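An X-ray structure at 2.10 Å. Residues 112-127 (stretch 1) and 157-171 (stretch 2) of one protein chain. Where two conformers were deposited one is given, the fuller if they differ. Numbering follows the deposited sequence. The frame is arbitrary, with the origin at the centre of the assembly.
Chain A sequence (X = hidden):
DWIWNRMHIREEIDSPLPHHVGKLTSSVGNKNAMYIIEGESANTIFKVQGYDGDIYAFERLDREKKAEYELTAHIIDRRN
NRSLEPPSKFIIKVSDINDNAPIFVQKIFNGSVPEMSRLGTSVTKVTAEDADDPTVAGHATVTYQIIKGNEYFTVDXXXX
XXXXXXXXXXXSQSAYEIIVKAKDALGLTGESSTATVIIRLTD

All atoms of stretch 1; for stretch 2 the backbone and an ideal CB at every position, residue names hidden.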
# COMPACT_ATOMS: atom_id res chain seq x y z
N SER A 112 19.99 47.08 -8.33
CA SER A 112 20.60 48.13 -9.11
C SER A 112 21.90 47.62 -9.72
O SER A 112 22.51 46.65 -9.25
CB SER A 112 20.85 49.40 -8.25
OG SER A 112 22.00 49.22 -7.44
N VAL A 113 22.30 48.26 -10.80
CA VAL A 113 23.53 47.91 -11.46
C VAL A 113 24.05 49.20 -12.13
O VAL A 113 23.23 50.04 -12.54
CB VAL A 113 23.31 46.72 -12.44
CG1 VAL A 113 22.45 47.13 -13.64
CG2 VAL A 113 24.67 46.09 -12.90
N PRO A 114 25.38 49.43 -12.15
CA PRO A 114 25.90 50.58 -12.90
C PRO A 114 25.63 50.45 -14.36
O PRO A 114 25.69 49.32 -14.90
CB PRO A 114 27.41 50.51 -12.66
CG PRO A 114 27.51 49.80 -11.29
CD PRO A 114 26.45 48.75 -11.39
N GLU A 115 25.32 51.58 -15.01
CA GLU A 115 25.10 51.62 -16.44
C GLU A 115 26.33 51.13 -17.15
O GLU A 115 27.43 51.21 -16.61
CB GLU A 115 24.76 53.04 -16.92
CG GLU A 115 25.86 54.07 -16.62
CD GLU A 115 25.66 55.37 -17.42
OE1 GLU A 115 26.41 56.36 -17.17
OE2 GLU A 115 24.76 55.36 -18.30
N MET A 116 26.14 50.62 -18.37
CA MET A 116 27.25 50.20 -19.21
C MET A 116 28.14 49.11 -18.59
O MET A 116 29.28 48.95 -18.98
CB MET A 116 28.10 51.43 -19.66
CG MET A 116 27.27 52.60 -20.30
SD MET A 116 26.36 52.06 -21.76
CE MET A 116 27.71 51.57 -22.82
N SER A 117 27.62 48.34 -17.63
CA SER A 117 28.34 47.16 -17.12
C SER A 117 28.44 46.13 -18.25
O SER A 117 27.58 46.05 -19.14
CB SER A 117 27.59 46.56 -15.93
OG SER A 117 27.46 47.49 -14.82
N ARG A 118 29.51 45.35 -18.22
CA ARG A 118 29.66 44.26 -19.16
C ARG A 118 28.46 43.29 -19.15
O ARG A 118 27.69 43.17 -18.17
CB ARG A 118 30.99 43.52 -18.94
CG ARG A 118 31.12 42.79 -17.57
CD ARG A 118 32.57 42.37 -17.38
NE ARG A 118 32.76 41.53 -16.21
CZ ARG A 118 33.91 40.94 -15.90
NH1 ARG A 118 34.99 41.13 -16.65
NH2 ARG A 118 34.01 40.18 -14.82
N LEU A 119 28.24 42.67 -20.30
CA LEU A 119 27.28 41.58 -20.42
C LEU A 119 27.55 40.54 -19.32
O LEU A 119 28.71 40.16 -19.11
CB LEU A 119 27.45 40.91 -21.77
CG LEU A 119 26.75 39.59 -21.98
CD1 LEU A 119 25.26 39.83 -22.14
CD2 LEU A 119 27.33 38.97 -23.22
N GLY A 120 26.47 40.07 -18.67
CA GLY A 120 26.55 38.99 -17.69
C GLY A 120 26.97 39.50 -16.32
O GLY A 120 27.49 38.73 -15.48
N THR A 121 26.75 40.79 -16.07
CA THR A 121 26.97 41.36 -14.75
C THR A 121 25.79 41.01 -13.86
O THR A 121 24.64 41.30 -14.19
CB THR A 121 27.15 42.88 -14.78
OG1 THR A 121 28.34 43.19 -15.55
CG2 THR A 121 27.34 43.38 -13.34
N SER A 122 26.12 40.39 -12.72
CA SER A 122 25.15 39.96 -11.75
C SER A 122 24.47 41.20 -11.13
O SER A 122 25.15 42.16 -10.71
CB SER A 122 25.92 39.16 -10.69
OG SER A 122 25.06 38.83 -9.66
N VAL A 123 23.13 41.19 -11.05
CA VAL A 123 22.41 42.36 -10.57
C VAL A 123 21.83 42.14 -9.15
O VAL A 123 22.09 42.90 -8.23
CB VAL A 123 21.26 42.72 -11.57
CG1 VAL A 123 20.41 43.90 -11.05
CG2 VAL A 123 21.81 42.95 -12.99
N THR A 124 21.04 41.07 -9.00
CA THR A 124 20.31 40.81 -7.80
C THR A 124 19.81 39.37 -7.88
O THR A 124 19.98 38.71 -8.91
CB THR A 124 19.13 41.84 -7.63
OG1 THR A 124 18.65 41.74 -6.31
CG2 THR A 124 17.98 41.58 -8.59
N LYS A 125 19.28 38.84 -6.78
CA LYS A 125 18.81 37.47 -6.78
C LYS A 125 17.33 37.48 -6.41
O LYS A 125 16.93 38.20 -5.50
CB LYS A 125 19.56 36.59 -5.77
CG LYS A 125 19.23 35.07 -5.94
CD LYS A 125 19.74 34.22 -4.81
CE LYS A 125 19.31 32.74 -4.94
NZ LYS A 125 17.80 32.52 -4.99
N VAL A 126 16.52 36.73 -7.14
CA VAL A 126 15.13 36.51 -6.74
C VAL A 126 15.03 35.06 -6.22
O VAL A 126 15.89 34.22 -6.55
CB VAL A 126 14.08 36.83 -7.89
CG1 VAL A 126 14.25 38.29 -8.38
CG2 VAL A 126 14.15 35.85 -9.10
N THR A 127 14.00 34.75 -5.44
CA THR A 127 13.84 33.42 -4.84
C THR A 127 12.37 33.09 -4.77
O THR A 127 11.58 33.89 -4.26
CB THR A 127 14.41 33.40 -3.39
OG1 THR A 127 15.74 33.86 -3.39
CG2 THR A 127 14.38 31.95 -2.75
N UNK A 157 18.96 29.48 -13.18
CA UNK A 157 17.95 28.67 -12.49
C UNK A 157 18.16 28.67 -10.95
O UNK A 157 17.42 27.96 -10.22
CB UNK A 157 17.99 27.24 -13.02
N UNK A 158 19.13 29.48 -10.46
CA UNK A 158 19.17 29.87 -9.04
C UNK A 158 18.43 31.18 -8.73
O UNK A 158 18.40 31.62 -7.59
CB UNK A 158 20.63 30.00 -8.59
N UNK A 159 17.85 31.82 -9.74
CA UNK A 159 17.17 33.11 -9.52
C UNK A 159 18.08 34.33 -9.59
O UNK A 159 17.63 35.45 -9.29
CB UNK A 159 16.48 33.09 -8.15
N UNK A 160 19.33 34.15 -9.98
CA UNK A 160 20.24 35.28 -10.17
C UNK A 160 19.97 35.99 -11.51
O UNK A 160 19.90 35.34 -12.56
CB UNK A 160 21.69 34.80 -10.11
N UNK A 161 19.81 37.30 -11.42
CA UNK A 161 19.54 38.16 -12.59
C UNK A 161 20.84 38.83 -13.02
O UNK A 161 21.60 39.33 -12.19
CB UNK A 161 18.47 39.21 -12.27
N UNK A 162 21.09 38.82 -14.33
CA UNK A 162 22.32 39.34 -14.94
C UNK A 162 21.95 40.28 -16.07
O UNK A 162 20.89 40.10 -16.69
CB UNK A 162 23.21 38.21 -15.45
N UNK A 163 22.84 41.24 -16.39
CA UNK A 163 22.65 42.09 -17.58
C UNK A 163 22.74 41.18 -18.81
O UNK A 163 23.60 40.30 -18.88
CB UNK A 163 23.69 43.21 -17.64
N UNK A 164 21.83 41.42 -19.77
CA UNK A 164 21.74 40.68 -21.03
C UNK A 164 22.39 41.42 -22.19
O UNK A 164 22.50 40.87 -23.28
CB UNK A 164 20.27 40.39 -21.36
N UNK A 165 22.85 42.63 -21.93
CA UNK A 165 23.44 43.52 -22.95
C UNK A 165 24.53 44.29 -22.25
O UNK A 165 24.41 44.54 -21.06
CB UNK A 165 22.41 44.46 -23.58
N UNK A 166 25.55 44.73 -23.00
CA UNK A 166 26.64 45.54 -22.43
C UNK A 166 26.41 47.04 -22.61
O UNK A 166 27.21 47.82 -22.13
CB UNK A 166 27.97 45.15 -23.07
N UNK A 167 25.33 47.45 -23.26
CA UNK A 167 25.10 48.88 -23.55
C UNK A 167 23.96 49.52 -22.76
O UNK A 167 23.32 50.45 -23.26
CB UNK A 167 24.81 49.05 -25.04
N UNK A 168 23.65 49.02 -21.55
CA UNK A 168 22.53 49.63 -20.81
C UNK A 168 22.89 51.04 -20.33
O UNK A 168 23.77 51.23 -19.50
CB UNK A 168 22.14 48.76 -19.62
N UNK A 169 22.16 52.01 -20.85
CA UNK A 169 22.48 53.43 -20.73
C UNK A 169 21.41 54.07 -19.86
O UNK A 169 20.22 54.06 -20.23
CB UNK A 169 22.56 54.11 -22.10
N UNK A 170 21.83 54.59 -18.71
CA UNK A 170 20.94 55.28 -17.77
C UNK A 170 20.12 56.42 -18.41
O UNK A 170 18.98 56.66 -18.01
CB UNK A 170 21.77 55.84 -16.61
N UNK A 171 20.71 57.12 -19.39
CA UNK A 171 20.00 58.18 -20.12
C UNK A 171 18.80 57.61 -20.86
O UNK A 171 17.71 58.16 -20.78
CB UNK A 171 20.94 58.88 -21.10

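Position 157 has nothing of stretch 1 within 5.5 Å of its ideal CB, so almost any residue would do; it is Asp 157. At 158 the CB points sideways; a small or polar residue suits, and Ser 158 is deposited, its backbone O accepting from Lys 125 NZ at 2.8 Å.

Position 159 is the most restrictive. Phi/psi is 86/8, and an ideal CB, pointing toward stretch 1, would sit 2.0 Å from Val 126 O, a clash. Only glycine fits, and Gly 159 is found; its O accepts from Val 126 N at 2.7 Å.

Position 160 pairs with Lys 125 across the antiparallel strands. Its CB, on the face carrying Ser 122 and Lys 125, is 4.8 Å from Lys 125 CG, so aliphatic, threonine or longer polar side chains are plausible. Val 160 places CG2 3.9 Å from Lys 125 CG.

At 161 both backbone N and O bond to the strand of stretch 1: N donates to Thr 124 O (2.9 Å) and O accepts from Val 123 N (2.7 Å). The CB lies 4.5 Å from Val 123 CB, and Val 126 offers methyls, favouring a branched or long aliphatic. Ile 161, chi1 m and chi2 t, brings CD1 to 3.7 Å from Val 126 CG1.

Position 162 returns to the Ser 122 face. The backbone of Gly 120 to Ser 122 offers a surface for a flat ring or a long aliphatic. Phe 162 lies obliquely there, CD2 3.4 Å from Gly 120 O.

At 163 the CB is 4.0 Å from Arg 118 O, an acceptor suited to a short hydroxyl; serine or threonine would serve. Thr 163, chi1 p, donates from OG1 to Arg 118 O at 2.8 Å.

Positions 164, 165 and 167 point away, allowing varied residues: Ala 164, and Arg 165 salt-bridged to Asp 167. At 166 the CB lies 3.7 Å from Leu 119 N, favouring a small residue; Ala 166 packs there.

At 168 stretch 1 sets little limit and many side chains would do; Leu 168 O accepts from Met 116 N at 2.7 Å, a backbone bond that does not select leucine.

The ideal CB of 169 points away but is 4.6 Å from Glu 115 OE2, electrostatically suiting a neutral or basic residue, yet Asp 169 is deposited; water 1 donates to both carboxylates. At 170 CA-to-CB points sideways, with the ideal CB 3.5 Å from Glu 115 OE2; many side chains fit. Arg 170 N donates to Glu 115 OE2 (3.1 Å), and the rest of its side chain runs clear of stretch 1. Position 171 is unconstrained: Glu 171.

Stretch 2 (157-171) DSGVIFTARADLDRE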
# COMPACT_ATOMS: atom_id res chain seq x y z
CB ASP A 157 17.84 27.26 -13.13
CG ASP A 157 16.99 27.26 -14.41
OD1 ASP A 157 15.96 28.03 -14.51
OD2 ASP A 157 17.35 26.49 -15.32
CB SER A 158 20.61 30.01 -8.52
OG SER A 158 21.20 28.72 -8.35
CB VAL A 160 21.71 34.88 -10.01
CG1 VAL A 160 22.69 36.11 -10.17
CG2 VAL A 160 21.94 34.20 -8.62
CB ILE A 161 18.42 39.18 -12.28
CG1 ILE A 161 17.14 38.43 -11.85
CG2 ILE A 161 18.13 40.13 -13.48
CD1 ILE A 161 15.98 39.33 -11.53
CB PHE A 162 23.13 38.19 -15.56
CG PHE A 162 23.56 37.13 -14.59
CD1 PHE A 162 22.74 36.01 -14.34
CD2 PHE A 162 24.81 37.20 -13.99
CE1 PHE A 162 23.16 35.03 -13.42
CE2 PHE A 162 25.25 36.21 -13.09
CZ PHE A 162 24.43 35.12 -12.81
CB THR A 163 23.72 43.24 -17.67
OG1 THR A 163 25.02 42.64 -17.73
CG2 THR A 163 23.65 44.20 -16.43
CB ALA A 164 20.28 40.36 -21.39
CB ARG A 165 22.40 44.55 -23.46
CG ARG A 165 21.19 43.95 -24.24
CD ARG A 165 20.25 45.04 -24.77
NE ARG A 165 20.93 45.84 -25.79
CZ ARG A 165 20.91 45.60 -27.10
NH1 ARG A 165 20.26 44.54 -27.60
NH2 ARG A 165 21.60 46.43 -27.90
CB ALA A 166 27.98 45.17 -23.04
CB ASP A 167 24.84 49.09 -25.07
CG ASP A 167 23.69 48.22 -25.58
OD1 ASP A 167 23.44 48.17 -26.81
OD2 ASP A 167 23.04 47.55 -24.74
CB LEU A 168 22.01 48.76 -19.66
CG LEU A 168 21.62 47.31 -20.00
CD1 LEU A 168 21.27 46.54 -18.75
CD2 LEU A 168 20.48 47.27 -21.01
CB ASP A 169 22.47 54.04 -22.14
CG ASP A 169 23.02 55.48 -22.19
OD1 ASP A 169 23.92 55.74 -23.02
OD2 ASP A 169 22.58 56.34 -21.39
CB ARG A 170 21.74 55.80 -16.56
CG ARG A 170 20.85 56.26 -15.42
CD ARG A 170 21.62 56.94 -14.31
NE ARG A 170 20.74 57.92 -13.69
CZ ARG A 170 19.92 57.66 -12.67
NH1 ARG A 170 19.91 56.44 -12.15
NH2 ARG A 170 19.13 58.60 -12.16
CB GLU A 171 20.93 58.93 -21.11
CG GLU A 171 22.07 59.71 -20.46
CD GLU A 171 22.94 60.51 -21.48
OE1 GLU A 171 23.40 59.92 -22.50
OE2 GLU A 171 23.16 61.73 -21.24
O HOH W 1 24.53 57.65 -19.54
O HOH W 2 29.97 47.89 -21.27
O HOH W 3 25.08 47.05 -19.66
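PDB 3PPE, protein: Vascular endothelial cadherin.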